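Local coordinates for protein synthesis inhibitor I (Hordeum vulgare, PDB 4FBC) that belongs to the ribosome-inactivating proteins, plant inhibitors of protein synthesis, and holds adenosine monophosphate in a pocket of its fold, at residues A7-V21 and P60-P73. The protein carries 3 engineered substitutions. Sequence-based numbering, arbitrary orientation.
Sequences AKNVDKPLFTATFNV and PPSRWFHVVLKASP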
loop_
_atom_site.group_PDB
_atom_site.type_symbol
_atom_site.label_atom_id
_atom_site.label_comp_id
_atom_site.label_asym_id
_atom_site.label_seq_id
_atom_site.Cartn_x
_atom_site.Cartn_y
_atom_site.Cartn_z
ATOM N N ALA A 7 11.995 -4.036 -14.178
ATOM C CA ALA A 7 12.162 -2.982 -13.178
ATOM C C ALA A 7 13.628 -2.806 -12.804
ATOM O O ALA A 7 14.430 -3.735 -12.952
ATOM C CB ALA A 7 11.350 -3.312 -11.933
ATOM N N LYS A 8 13.964 -1.616 -12.307
ATOM C CA LYS A 8 15.311 -1.309 -11.819
ATOM C C LYS A 8 15.281 -0.966 -10.333
ATOM O O LYS A 8 14.262 -0.504 -9.831
ATOM C CB LYS A 8 15.893 -0.111 -12.575
ATOM C CG LYS A 8 16.011 -0.310 -14.075
ATOM C CD LYS A 8 16.659 0.897 -14.746
ATOM C CE LYS A 8 16.675 0.733 -16.262
ATOM N NZ LYS A 8 17.323 1.890 -16.941
ATOM N N ASN A 9 16.400 -1.185 -9.644
ATOM C CA ASN A 9 16.556 -0.792 -8.236
ATOM C C ASN A 9 15.641 -1.516 -7.248
ATOM O O ASN A 9 15.396 -1.009 -6.155
ATOM C CB ASN A 9 16.375 0.725 -8.083
ATOM C CG ASN A 9 17.272 1.514 -9.009
ATOM O OD1 ASN A 9 18.456 1.211 -9.144
ATOM N ND2 ASN A 9 16.712 2.525 -9.662
ATOM N N VAL A 10 15.146 -2.697 -7.615
ATOM C CA VAL A 10 14.284 -3.460 -6.708
ATOM C C VAL A 10 15.001 -3.791 -5.393
ATOM O O VAL A 10 14.385 -3.799 -4.319
ATOM C CB VAL A 10 13.754 -4.738 -7.382
ATOM C CG1 VAL A 10 12.992 -5.593 -6.389
ATOM C CG2 VAL A 10 12.864 -4.375 -8.554
ATOM N N ASP A 11 16.309 -4.040 -5.475
ATOM C CA ASP A 11 17.102 -4.302 -4.272
ATOM C C ASP A 11 17.972 -3.100 -3.889
ATOM O O ASP A 11 18.972 -3.245 -3.187
ATOM C CB ASP A 11 17.962 -5.565 -4.439
ATOM C CG ASP A 11 18.062 -6.381 -3.157
ATOM O OD1 ASP A 11 17.205 -6.215 -2.260
ATOM O OD2 ASP A 11 19.000 -7.197 -3.043
ATOM N N LYS A 12 17.581 -1.917 -4.356
ATOM C CA LYS A 12 18.172 -0.663 -3.886
ATOM C C LYS A 12 17.062 0.246 -3.383
ATOM O O LYS A 12 16.778 1.283 -3.974
ATOM C CB LYS A 12 18.963 0.026 -4.992
ATOM C CG LYS A 12 20.174 -0.755 -5.448
ATOM C CD LYS A 12 20.773 -0.156 -6.710
ATOM C CE LYS A 12 22.060 -0.861 -7.051
ATOM N NZ LYS A 12 21.961 -2.316 -6.726
ATOM N N PRO A 13 16.435 -0.144 -2.270
ATOM C CA PRO A 13 15.258 0.585 -1.783
ATOM C C PRO A 13 15.593 2.016 -1.374
ATOM O O PRO A 13 16.684 2.264 -0.861
ATOM C CB PRO A 13 14.838 -0.224 -0.549
ATOM C CG PRO A 13 16.114 -0.874 -0.077
ATOM C CD PRO A 13 16.858 -1.207 -1.337
ATOM N N LEU A 14 14.668 2.943 -1.606
ATOM C CA LEU A 14 14.847 4.326 -1.168
ATOM C C LEU A 14 14.840 4.431 0.361
ATOM O O LEU A 14 15.475 5.322 0.934
ATOM C CB LEU A 14 13.761 5.219 -1.776
ATOM C CG LEU A 14 13.909 5.397 -3.288
ATOM C CD1 LEU A 14 12.626 5.915 -3.908
ATOM C CD2 LEU A 14 15.068 6.343 -3.584
ATOM N N PHE A 15 14.112 3.518 1.000
ATOM C CA PHE A 15 14.100 3.373 2.450
ATOM C C PHE A 15 13.553 2.003 2.821
ATOM O O PHE A 15 12.982 1.297 1.981
ATOM C CB PHE A 15 13.266 4.479 3.125
ATOM C CG PHE A 15 11.803 4.447 2.769
ATOM C CD1 PHE A 15 11.346 5.079 1.625
ATOM C CD2 PHE A 15 10.887 3.791 3.582
ATOM C CE1 PHE A 15 10.009 5.053 1.279
ATOM C CE2 PHE A 15 9.531 3.764 3.251
ATOM C CZ PHE A 15 9.092 4.396 2.103
ATOM N N THR A 16 13.738 1.628 4.081
ATOM C CA THR A 16 13.154 0.400 4.592
ATOM C C THR A 16 12.330 0.719 5.835
ATOM O O THR A 16 12.807 1.402 6.745
ATOM C CB THR A 16 14.219 -0.659 4.920
ATOM O OG1 THR A 16 14.890 -1.046 3.710
ATOM C CG2 THR A 16 13.575 -1.892 5.541
ATOM N N ALA A 17 11.086 0.250 5.855
ATOM C CA ALA A 17 10.248 0.357 7.048
ATOM C C ALA A 17 10.139 -1.019 7.680
ATOM O O ALA A 17 9.908 -2.007 6.987
ATOM C CB ALA A 17 8.855 0.896 6.693
ATOM N N THR A 18 10.291 -1.095 8.999
ATOM C CA THR A 18 10.302 -2.384 9.671
ATOM C C THR A 18 9.223 -2.429 10.744
ATOM O O THR A 18 9.015 -1.450 11.469
ATOM C CB THR A 18 11.692 -2.676 10.291
ATOM O OG1 THR A 18 12.670 -2.772 9.247
ATOM C CG2 THR A 18 11.682 -3.981 11.072
ATOM N N PHE A 19 8.513 -3.551 10.817
ATOM C CA PHE A 19 7.528 -3.749 11.872
ATOM C C PHE A 19 7.655 -5.139 12.482
ATOM O O PHE A 19 7.727 -6.145 11.775
ATOM C CB PHE A 19 6.105 -3.521 11.344
ATOM C CG PHE A 19 5.031 -3.686 12.391
ATOM C CD1 PHE A 19 4.972 -2.831 13.488
ATOM C CD2 PHE A 19 4.080 -4.694 12.278
ATOM C CE1 PHE A 19 3.982 -2.976 14.454
ATOM C CE2 PHE A 19 3.079 -4.851 13.242
ATOM C CZ PHE A 19 3.035 -3.990 14.336
ATOM N N ASN A 20 7.687 -5.182 13.811
ATOM C CA ASN A 20 7.629 -6.426 14.559
ATOM C C ASN A 20 6.158 -6.786 14.774
ATOM O O ASN A 20 5.410 -6.011 15.370
ATOM C CB ASN A 20 8.390 -6.228 15.882
ATOM C CG ASN A 20 8.019 -7.239 16.953
ATOM O OD1 ASN A 20 7.520 -8.333 16.679
ATOM N ND2 ASN A 20 8.283 -6.870 18.203
ATOM N N VAL A 21 5.743 -7.958 14.294
ATOM C CA VAL A 21 4.321 -8.312 14.298
ATOM C C VAL A 21 3.725 -8.482 15.696
ATOM O O VAL A 21 2.504 -8.544 15.846
ATOM C CB VAL A 21 4.005 -9.574 13.439
ATOM C CG1 VAL A 21 4.605 -9.435 12.052
ATOM C CG2 VAL A 21 4.514 -10.840 14.106
ATOM N N PRO A 60 10.966 1.987 -16.993
ATOM C CA PRO A 60 10.267 0.962 -16.200
ATOM C C PRO A 60 10.307 1.365 -14.725
ATOM O O PRO A 60 11.082 2.259 -14.388
ATOM C CB PRO A 60 11.118 -0.293 -16.420
ATOM C CG PRO A 60 11.864 -0.034 -17.687
ATOM C CD PRO A 60 12.125 1.433 -17.715
ATOM N N PRO A 61 9.497 0.725 -13.861
ATOM C CA PRO A 61 9.485 1.141 -12.449
ATOM C C PRO A 61 10.875 1.083 -11.817
ATOM O O PRO A 61 11.435 -0.003 -11.674
ATOM C CB PRO A 61 8.562 0.109 -11.786
ATOM C CG PRO A 61 7.660 -0.356 -12.902
ATOM C CD PRO A 61 8.507 -0.333 -14.139
ATOM N N SER A 62 11.423 2.239 -11.447
ATOM C CA SER A 62 12.784 2.295 -10.912
ATOM C C SER A 62 12.886 2.901 -9.508
ATOM O O SER A 62 13.991 3.139 -9.010
ATOM C CB SER A 62 13.707 3.061 -11.872
ATOM O OG SER A 62 13.555 4.464 -11.728
ATOM N N ARG A 63 11.741 3.149 -8.873
ATOM C CA ARG A 63 11.708 3.681 -7.508
ATOM C C ARG A 63 10.977 2.702 -6.591
ATOM O O ARG A 63 9.781 2.456 -6.769
ATOM C CB ARG A 63 11.031 5.062 -7.489
ATOM C CG ARG A 63 11.780 6.137 -8.261
ATOM C CD ARG A 63 11.114 7.500 -8.136
ATOM N NE ARG A 63 11.129 7.968 -6.748
ATOM C CZ ARG A 63 10.058 7.991 -5.964
ATOM N NH1 ARG A 63 8.881 7.601 -6.443
ATOM N NH2 ARG A 63 10.161 8.415 -4.708
ATOM N N TRP A 64 11.706 2.142 -5.625
ATOM C CA TRP A 64 11.194 1.072 -4.758
ATOM C C TRP A 64 11.494 1.348 -3.292
ATOM O O TRP A 64 12.436 2.074 -2.978
ATOM C CB TRP A 64 11.851 -0.261 -5.140
ATOM C CG TRP A 64 11.503 -0.699 -6.539
ATOM C CD1 TRP A 64 12.096 -0.293 -7.698
ATOM C CD2 TRP A 64 10.466 -1.617 -6.914
ATOM N NE1 TRP A 64 11.491 -0.902 -8.775
ATOM C CE2 TRP A 64 10.493 -1.726 -8.318
ATOM C CE3 TRP A 64 9.532 -2.363 -6.199
ATOM C CZ2 TRP A 64 9.606 -2.543 -9.019
ATOM C CZ3 TRP A 64 8.650 -3.178 -6.896
ATOM C CH2 TRP A 64 8.698 -3.263 -8.293
ATOM N N PHE A 65 10.676 0.792 -2.395
ATOM C CA PHE A 65 11.049 0.712 -0.982
ATOM C C PHE A 65 10.833 -0.703 -0.474
ATOM O O PHE A 65 10.171 -1.506 -1.136
ATOM C CB PHE A 65 10.331 1.768 -0.107
ATOM C CG PHE A 65 8.846 1.545 0.077
ATOM C CD1 PHE A 65 7.947 1.950 -0.906
ATOM C CD2 PHE A 65 8.347 1.009 1.260
ATOM C CE1 PHE A 65 6.571 1.781 -0.740
ATOM C CE2 PHE A 65 6.965 0.833 1.441
ATOM C CZ PHE A 65 6.079 1.221 0.437
ATOM N N HIS A 66 11.429 -1.020 0.671
ATOM C CA HIS A 66 11.217 -2.306 1.323
ATOM C C HIS A 66 10.419 -2.167 2.607
ATOM O O HIS A 66 10.534 -1.175 3.329
ATOM C CB HIS A 66 12.548 -2.989 1.645
ATOM C CG HIS A 66 13.257 -3.519 0.439
ATOM N ND1 HIS A 66 14.467 -4.177 0.517
ATOM C CD2 HIS A 66 12.926 -3.484 -0.874
ATOM C CE1 HIS A 66 14.851 -4.525 -0.700
ATOM N NE2 HIS A 66 13.936 -4.113 -1.562
ATOM N N VAL A 67 9.594 -3.170 2.867
ATOM C CA VAL A 67 8.983 -3.339 4.176
ATOM C C VAL A 67 9.493 -4.653 4.737
ATOM O O VAL A 67 9.456 -5.689 4.060
ATOM C CB VAL A 67 7.452 -3.327 4.098
ATOM C CG1 VAL A 67 6.836 -3.863 5.397
ATOM C CG2 VAL A 67 6.960 -1.914 3.818
ATOM N N VAL A 68 9.998 -4.611 5.963
ATOM C CA VAL A 68 10.440 -5.832 6.628
ATOM C C VAL A 68 9.509 -6.164 7.784
ATOM O O VAL A 68 9.313 -5.344 8.686
ATOM C CB VAL A 68 11.881 -5.703 7.133
ATOM C CG1 VAL A 68 12.261 -6.924 7.949
ATOM C CG2 VAL A 68 12.827 -5.539 5.951
ATOM N N LEU A 69 8.934 -7.361 7.742
ATOM C CA LEU A 69 7.992 -7.813 8.753
ATOM C C LEU A 69 8.635 -8.939 9.552
ATOM O O LEU A 69 8.962 -9.991 9.004
ATOM C CB LEU A 69 6.688 -8.289 8.108
ATOM C CG LEU A 69 5.924 -7.233 7.306
ATOM C CD1 LEU A 69 4.689 -7.835 6.641
ATOM C CD2 LEU A 69 5.533 -6.050 8.199
ATOM N N LYS A 70 8.807 -8.716 10.853
ATOM C CA LYS A 70 9.529 -9.654 11.709
ATOM C C LYS A 70 8.598 -10.383 12.679
ATOM O O LYS A 70 7.719 -9.771 13.279
ATOM C CB LYS A 70 10.614 -8.900 12.487
ATOM C CG LYS A 70 11.627 -8.204 11.585
ATOM C CD LYS A 70 12.519 -7.231 12.347
ATOM C CE LYS A 70 13.278 -7.920 13.463
ATOM N NZ LYS A 70 14.394 -7.074 13.972
ATOM N N ALA A 71 8.799 -11.688 12.842
ATOM C CA ALA A 71 8.013 -12.464 13.798
ATOM C C ALA A 71 8.296 -12.014 15.229
ATOM O O ALA A 71 7.470 -12.209 16.124
ATOM C CB ALA A 71 8.303 -13.944 13.647
ATOM N N SER A 72 9.471 -11.416 15.428
ATOM C CA SER A 72 9.941 -10.999 16.746
ATOM C C SER A 72 11.121 -10.037 16.580
ATOM O O SER A 72 11.710 -9.969 15.498
ATOM C CB SER A 72 10.374 -12.220 17.560
ATOM O OG SER A 72 11.752 -12.491 17.359
ATOM N N PRO A 73 11.473 -9.282 17.643
ATOM C CA PRO A 73 12.576 -8.308 17.551
ATOM C C PRO A 73 13.943 -8.890 17.162
ATOM O O PRO A 73 14.817 -8.136 16.720
ATOM C CB PRO A 73 12.641 -7.724 18.967
ATOM C CG PRO A 73 11.243 -7.837 19.471
ATOM C CD PRO A 73 10.719 -9.129 18.903
HETATM O O HOH W 1 14.577 2.288 -5.682
HETATM O O HOH W 2 15.703 -4.103 2.944
#
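T18 and V68 sit at the middle of five consecutive parallel bridges, T16–H66 to N20–K70, by which strand 16-20 forms an edge of the mixed six-stranded sheet of this ribosome-inactivating protein fold; the strand axes lie 14° apart. The ladder is regular, H66 N donating to F15 O, A17 N to H66 O and V68 N to A17 O. Before it comes a type I turn, N9 to K12, whose first three residues pack on S62, W64 and H66. There H66 NE2 donates to V10 O (2.8 Å), in the carbonyl plane, while P13 CG stands over the ring centre, 3.8 Å from the H66 centroid, a CH-pi contact. W64 takes V10 CG2 over one face, 3.8 Å from its five-membered ring centroid. With CG between the backbone N and the carbonyl carbon in both, F15 and F65 point the same way, their planes 9° apart but slid so that they barely overlap: F65 CB covers one F15 face and F15 CZ lies over the F65 ring. This pair leans on helix 25-39 through K38 and L39. N9 ND2 reaches a lone pair of S62 O at 2.9 Å, nearly straight at 172°. Nearby, P61 O accepts from K8 N (3.1 Å) and W64 NE1 (3.0 Å), which approach from opposite faces of its carbonyl plane.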